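Local coordinates for alanine racemase (Oenococcus oeni PSU-1, PDB 3HUR), which belongs to the alanine racemase family, two-domain proteins with an N-terminal TIM-type barrel and a mainly beta C-terminal domain, at residues A[34-39]-A[222-227]; A[201-206]-A[216-221]. One frame throughout, in Å; residues are numbered along the deposited sequence.

Overall arrangement
From the N terminus, the chain passes through strand 34-38 early in the barrel domain and runs through the successive parallel strands 63-66, 84-86, 103-107, 123-128 and 157-163 to reach strand 201-202. Contact 2 is local: residues 201-206 lead into helix 206-211, and the chain returns through 216-221, closing a short loop. The next strand, 222-223, then pairs with 34-38 in contact 1 and closes a loop of 182 residues that contains all of contact 2. The two contact centres lie 11 Å apart. S202 joins them, its hydroxyl probably hydrogen-bonded to A222 O and R224 NE, and both contacts reach the same sulfate.

Contact 1. Residues A[34-39]-A[222-227]; sequences KVYAVL and AIRPGQ. With SO4 (sulfate ion), chain B.
Strands 34-38 and 222-223 pair in parallel, the end-to-end directions of 34-38 and 222-226 differing by 22°. Hydrogen bonds run from I223 N to K34 O (3.3 Å), from Y36 N to I223 O (2.9 Å) and from V38 N to P225 O (2.9 Å). Of the three, Y36 N to I223 O is the straightest at its acceptor, with a C=O...N angle of 165°; the V38 donor is tilted 30° from the P225 carbonyl plane. On one face of the sheet A222 CB sits over the Y36 ring, 4.0 Å from its centroid, a CH-pi contact nearest to CZ and CE1. The Y36 ring also meets that of F160. On the other face V35 divides its methyls: CG2 packs on I223 CG1 (3.8 Å), while CG1, anti to the backbone N, meets P225 CG at 3.9 Å. Helix 16-30 covers I223 and P225. Further along, V38 CG2 approaches R224 O to 3.5 Å. Beyond the strand, the amide of Q227 donates to sulfate O1 and that of G226, weakly, to O4. This pairing of the first and last strands is the closure of a TIM barrel, here with an anion bound at the end of the last strand.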
loop_
_atom_site.group_PDB
_atom_site.type_symbol
_atom_site.label_atom_id
_atom_site.label_comp_id
_atom_site.label_asym_id
_atom_site.label_seq_id
_atom_site.Cartn_x
_atom_site.Cartn_y
_atom_site.Cartn_z
ATOM N N LYS A 34 27.117 -12.497 -33.470
ATOM C CA LYS A 34 26.843 -11.172 -33.021
ATOM C C LYS A 34 26.001 -11.212 -31.726
ATOM O O LYS A 34 25.167 -12.078 -31.560
ATOM C CB LYS A 34 26.079 -10.474 -34.130
ATOM C CG LYS A 34 26.856 -10.348 -35.456
ATOM C CD LYS A 34 27.383 -8.919 -35.647
ATOM C CE LYS A 34 28.426 -8.766 -36.788
ATOM N NZ LYS A 34 29.515 -7.794 -36.348
ATOM N N VAL A 35 26.249 -10.295 -30.790
ATOM C CA VAL A 35 25.383 -10.112 -29.609
ATOM C C VAL A 35 24.893 -8.674 -29.580
ATOM O O VAL A 35 25.708 -7.767 -29.574
ATOM C CB VAL A 35 26.098 -10.435 -28.312
ATOM C CG1 VAL A 35 25.246 -10.032 -27.104
ATOM C CG2 VAL A 35 26.403 -11.879 -28.265
ATOM N N TYR A 36 23.570 -8.512 -29.642
ATOM C CA TYR A 36 22.864 -7.255 -29.510
ATOM C C TYR A 36 22.256 -7.153 -28.103
ATOM O O TYR A 36 21.305 -7.878 -27.781
ATOM C CB TYR A 36 21.705 -7.193 -30.494
ATOM C CG TYR A 36 22.067 -7.363 -31.942
ATOM C CD1 TYR A 36 21.080 -7.546 -32.896
ATOM C CD2 TYR A 36 23.394 -7.334 -32.372
ATOM C CE1 TYR A 36 21.391 -7.694 -34.217
ATOM C CE2 TYR A 36 23.704 -7.483 -33.690
ATOM C CZ TYR A 36 22.703 -7.671 -34.606
ATOM O OH TYR A 36 23.031 -7.796 -35.926
ATOM N N ALA A 37 22.790 -6.248 -27.284
ATOM C CA ALA A 37 22.394 -6.117 -25.869
ATOM C C ALA A 37 21.145 -5.291 -25.818
ATOM O O ALA A 37 21.143 -4.177 -26.331
ATOM C CB ALA A 37 23.476 -5.444 -25.101
ATOM N N VAL A 38 20.063 -5.858 -25.277
ATOM C CA VAL A 38 18.819 -5.138 -25.179
ATOM C C VAL A 38 18.807 -4.433 -23.811
ATOM O O VAL A 38 18.960 -5.047 -22.779
ATOM C CB VAL A 38 17.574 -6.064 -25.381
ATOM C CG1 VAL A 38 16.279 -5.261 -25.309
ATOM C CG2 VAL A 38 17.616 -6.805 -26.726
ATOM N N LEU A 39 18.601 -3.130 -23.846
ATOM C CA LEU A 39 18.616 -2.301 -22.693
ATOM C C LEU A 39 17.334 -1.499 -22.646
ATOM O O LEU A 39 17.300 -0.347 -23.054
ATOM C CB LEU A 39 19.781 -1.341 -22.823
ATOM C CG LEU A 39 21.141 -2.007 -22.640
ATOM C CD1 LEU A 39 22.169 -0.918 -22.689
ATOM C CD2 LEU A 39 21.220 -2.804 -21.296
ATOM N N ALA A 222 22.571 -13.703 -34.654
ATOM C CA ALA A 222 22.542 -12.508 -33.800
ATOM C C ALA A 222 21.497 -12.700 -32.710
ATOM O O ALA A 222 20.270 -12.660 -32.972
ATOM C CB ALA A 222 22.214 -11.270 -34.598
ATOM N N ILE A 223 22.001 -12.914 -31.496
ATOM C CA ILE A 223 21.160 -13.005 -30.318
ATOM C C ILE A 223 20.889 -11.621 -29.691
ATOM O O ILE A 223 21.640 -10.674 -29.903
ATOM C CB ILE A 223 21.728 -13.990 -29.298
ATOM C CG1 ILE A 223 23.052 -13.521 -28.692
ATOM C CG2 ILE A 223 21.889 -15.368 -29.941
ATOM C CD1 ILE A 223 23.516 -14.417 -27.477
ATOM N N ARG A 224 19.774 -11.534 -28.964
ATOM C CA ARG A 224 19.237 -10.287 -28.405
ATOM C C ARG A 224 18.941 -10.402 -26.922
ATOM O O ARG A 224 17.811 -10.278 -26.510
ATOM C CB ARG A 224 17.955 -9.938 -29.131
ATOM C CG ARG A 224 18.212 -9.354 -30.469
ATOM C CD ARG A 224 16.904 -8.843 -31.051
ATOM N NE ARG A 224 16.453 -9.939 -31.871
ATOM C CZ ARG A 224 15.261 -10.500 -31.891
ATOM N NH1 ARG A 224 14.223 -10.051 -31.226
ATOM N NH2 ARG A 224 15.134 -11.522 -32.686
ATOM N N PRO A 225 19.955 -10.672 -26.105
ATOM C CA PRO A 225 19.720 -10.814 -24.672
ATOM C C PRO A 225 19.328 -9.499 -24.013
ATOM O O PRO A 225 19.998 -8.506 -24.199
ATOM C CB PRO A 225 21.062 -11.282 -24.154
ATOM C CG PRO A 225 22.008 -10.880 -25.162
ATOM C CD PRO A 225 21.346 -10.964 -26.440
ATOM N N GLY A 226 18.202 -9.511 -23.312
ATOM C CA GLY A 226 17.691 -8.343 -22.560
ATOM C C GLY A 226 17.652 -8.645 -21.077
ATOM O O GLY A 226 18.657 -8.561 -20.409
ATOM N N GLN A 227 16.511 -9.063 -20.574
ATOM C CA GLN A 227 16.341 -9.213 -19.148
ATOM C C GLN A 227 17.362 -10.086 -18.498
ATOM O O GLN A 227 17.601 -9.953 -17.281
ATOM C CB GLN A 227 15.052 -9.874 -18.810
ATOM C CG GLN A 227 13.851 -9.123 -19.043
ATOM C CD GLN A 227 12.687 -9.752 -18.290
ATOM O OE1 GLN A 227 11.650 -10.045 -18.879
ATOM N NE2 GLN A 227 12.855 -9.947 -16.973
HETATM S S SO4 B . 14.055 -10.242 -23.599
HETATM O O1 SO4 B . 13.803 -9.722 -22.279
HETATM O O2 SO4 B . 13.074 -11.206 -24.027
HETATM O O3 SO4 B . 13.906 -9.173 -24.542
HETATM O O4 SO4 B . 15.367 -10.858 -23.470
#

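Contact 2. Residues A[201-206]-A[216-221]. With SO4 (sulfate ion), chain B.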
loop_
_atom_site.group_PDB
_atom_site.type_symbol
_atom_site.label_atom_id
_atom_site.label_comp_id
_atom_site.label_asym_id
_atom_site.label_seq_id
_atom_site.Cartn_x
_atom_site.Cartn_y
_atom_site.Cartn_z
ATOM N N PHE A 201 19.949 -13.104 -39.842
ATOM C CA PHE A 201 18.823 -13.613 -39.101
ATOM C C PHE A 201 19.006 -13.386 -37.615
ATOM O O PHE A 201 20.059 -13.633 -37.071
ATOM C CB PHE A 201 18.591 -15.094 -39.391
ATOM C CG PHE A 201 17.991 -15.381 -40.762
ATOM C CD1 PHE A 201 17.095 -14.502 -41.362
ATOM C CD2 PHE A 201 18.318 -16.556 -41.428
ATOM C CE1 PHE A 201 16.556 -14.779 -42.610
ATOM C CE2 PHE A 201 17.779 -16.860 -42.687
ATOM C CZ PHE A 201 16.901 -15.970 -43.277
ATOM N N SER A 202 17.977 -12.896 -36.952
ATOM C CA SER A 202 18.013 -12.816 -35.512
ATOM C C SER A 202 16.738 -13.362 -34.968
ATOM O O SER A 202 15.673 -12.802 -35.212
ATOM C CB SER A 202 18.191 -11.370 -35.004
ATOM O OG SER A 202 18.222 -11.368 -33.581
ATOM N N MET A 203 16.868 -14.411 -34.169
ATOM C CA MET A 203 15.714 -15.155 -33.726
ATOM C C MET A 203 15.530 -15.180 -32.212
ATOM O O MET A 203 14.393 -15.314 -31.765
ATOM C CB MET A 203 15.802 -16.626 -34.284
ATOM C CG MET A 203 15.610 -16.707 -35.835
ATOM S SD MET A 203 15.614 -18.353 -36.594
ATOM C CE MET A 203 14.008 -18.883 -36.163
ATOM N N ALA A 204 16.628 -15.069 -31.447
ATOM C CA ALA A 204 16.656 -15.466 -30.032
ATOM C C ALA A 204 16.601 -14.312 -29.029
ATOM O O ALA A 204 17.581 -13.566 -28.872
ATOM C CB ALA A 204 17.890 -16.274 -29.775
ATOM N N ASN A 205 15.473 -14.203 -28.318
ATOM C CA ASN A 205 15.384 -13.358 -27.099
ATOM C C ASN A 205 16.014 -14.121 -25.965
ATOM O O ASN A 205 16.677 -15.124 -26.206
ATOM C CB ASN A 205 13.946 -12.969 -26.772
ATOM C CG ASN A 205 13.090 -14.161 -26.393
ATOM O OD1 ASN A 205 13.600 -15.261 -26.106
ATOM N ND2 ASN A 205 11.770 -13.953 -26.389
ATOM N N SER A 206 15.857 -13.632 -24.732
ATOM C CA SER A 206 16.585 -14.192 -23.589
ATOM C C SER A 206 16.209 -15.637 -23.362
ATOM O O SER A 206 17.044 -16.483 -23.057
ATOM C CB SER A 206 16.287 -13.397 -22.297
ATOM O OG SER A 206 17.067 -12.207 -22.157
ATOM N N PRO A 216 18.819 -26.840 -33.393
ATOM C CA PRO A 216 19.474 -26.342 -34.623
ATOM C C PRO A 216 18.569 -25.527 -35.522
ATOM O O PRO A 216 19.049 -24.853 -36.423
ATOM C CB PRO A 216 19.877 -27.618 -35.344
ATOM C CG PRO A 216 19.955 -28.659 -34.269
ATOM C CD PRO A 216 18.886 -28.304 -33.294
ATOM N N ARG A 217 17.265 -25.600 -35.293
ATOM C CA ARG A 217 16.319 -24.868 -36.116
ATOM C C ARG A 217 16.315 -23.371 -35.790
ATOM O O ARG A 217 15.768 -22.552 -36.562
ATOM C CB ARG A 217 14.915 -25.416 -35.891
ATOM C CG ARG A 217 14.650 -26.852 -36.420
ATOM C CD ARG A 217 13.230 -27.326 -36.069
ATOM N NE ARG A 217 13.061 -27.496 -34.632
ATOM C CZ ARG A 217 11.895 -27.622 -34.002
ATOM N NH1 ARG A 217 10.765 -27.609 -34.669
ATOM N NH2 ARG A 217 11.861 -27.744 -32.674
ATOM N N ILE A 218 16.862 -23.024 -34.622
ATOM C CA ILE A 218 16.953 -21.633 -34.211
ATOM C C ILE A 218 18.315 -21.107 -34.657
ATOM O O ILE A 218 19.352 -21.711 -34.369
ATOM C CB ILE A 218 16.811 -21.460 -32.671
ATOM C CG1 ILE A 218 15.570 -22.176 -32.119
ATOM C CG2 ILE A 218 16.712 -20.011 -32.311
ATOM C CD1 ILE A 218 14.258 -21.610 -32.604
ATOM N N SER A 219 18.314 -20.003 -35.384
ATOM C CA SER A 219 19.577 -19.320 -35.691
ATOM C C SER A 219 20.025 -18.414 -34.526
ATOM O O SER A 219 19.280 -17.576 -34.029
ATOM C CB SER A 219 19.446 -18.462 -36.948
ATOM O OG SER A 219 20.631 -17.702 -37.151
ATOM N N PHE A 220 21.261 -18.604 -34.112
ATOM C CA PHE A 220 21.869 -17.769 -33.117
ATOM C C PHE A 220 22.850 -16.820 -33.770
ATOM O O PHE A 220 23.747 -16.269 -33.132
ATOM C CB PHE A 220 22.468 -18.669 -32.061
ATOM C CG PHE A 220 21.419 -19.470 -31.357
ATOM C CD1 PHE A 220 20.589 -18.856 -30.419
ATOM C CD2 PHE A 220 21.191 -20.793 -31.695
ATOM C CE1 PHE A 220 19.581 -19.556 -29.787
ATOM C CE2 PHE A 220 20.188 -21.514 -31.067
ATOM C CZ PHE A 220 19.377 -20.888 -30.098
ATOM N N ALA A 221 22.621 -16.569 -35.050
ATOM C CA ALA A 221 23.497 -15.671 -35.787
ATOM C C ALA A 221 23.690 -14.367 -34.964
ATOM O O ALA A 221 24.823 -14.012 -34.611
ATOM C CB ALA A 221 22.920 -15.389 -37.183
HETATM S S SO4 B . 14.055 -10.242 -23.599
HETATM O O1 SO4 B . 13.803 -9.722 -22.279
HETATM O O2 SO4 B . 13.074 -11.206 -24.027
HETATM O O3 SO4 B . 13.906 -9.173 -24.542
HETATM O O4 SO4 B . 15.367 -10.858 -23.470
#
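M203 lays its thioether against the backbone at S219, with SD 3.4 Å from S219 N in a weak but nearly straight hydrogen bond (169° at the hydrogen). The bend at chi3 (77°) sets CE near R217 O, at 4.1 Å. Nearer the main chain, M203 CB meets I218 CG2 at 4.0 Å and S219 O at 3.6 Å, while SD also touches S219 CB. Thus both the side chain and the backbone of S219 lie against this one residue. L184 and W187 of helix 174-191 touch the same methionine.

The S219 hydroxyl serves its own segment: OG, anti to the backbone N, accepts from A221 N at 3.1 Å, which defines an ST turn. At the closing residue of that turn, A221 CB rests on F201 O (3.4 Å), while the F201 ring leads away to an edge-to-face meeting with W187. At the other end of the contact, A204 CB lies 3.7 Å from F220 CE1 and close to CD1, approaching the ring obliquely.

The directions of 201-204 and 217-221 differ by 105°, and no backbone hydrogen bond joins the two segments, so side chains rather than strand pairing bring them together. N205 is the N-cap of helix 206-211, and S206 in its first turn contacts the sulfate through backbone N and OG. The arrangement is that of a beta-alpha-beta passage of the TIM barrel, in which the chain leaves strand 201-202, enters helix 206-211 and returns through a loop that includes an ST turn to strand 222-223.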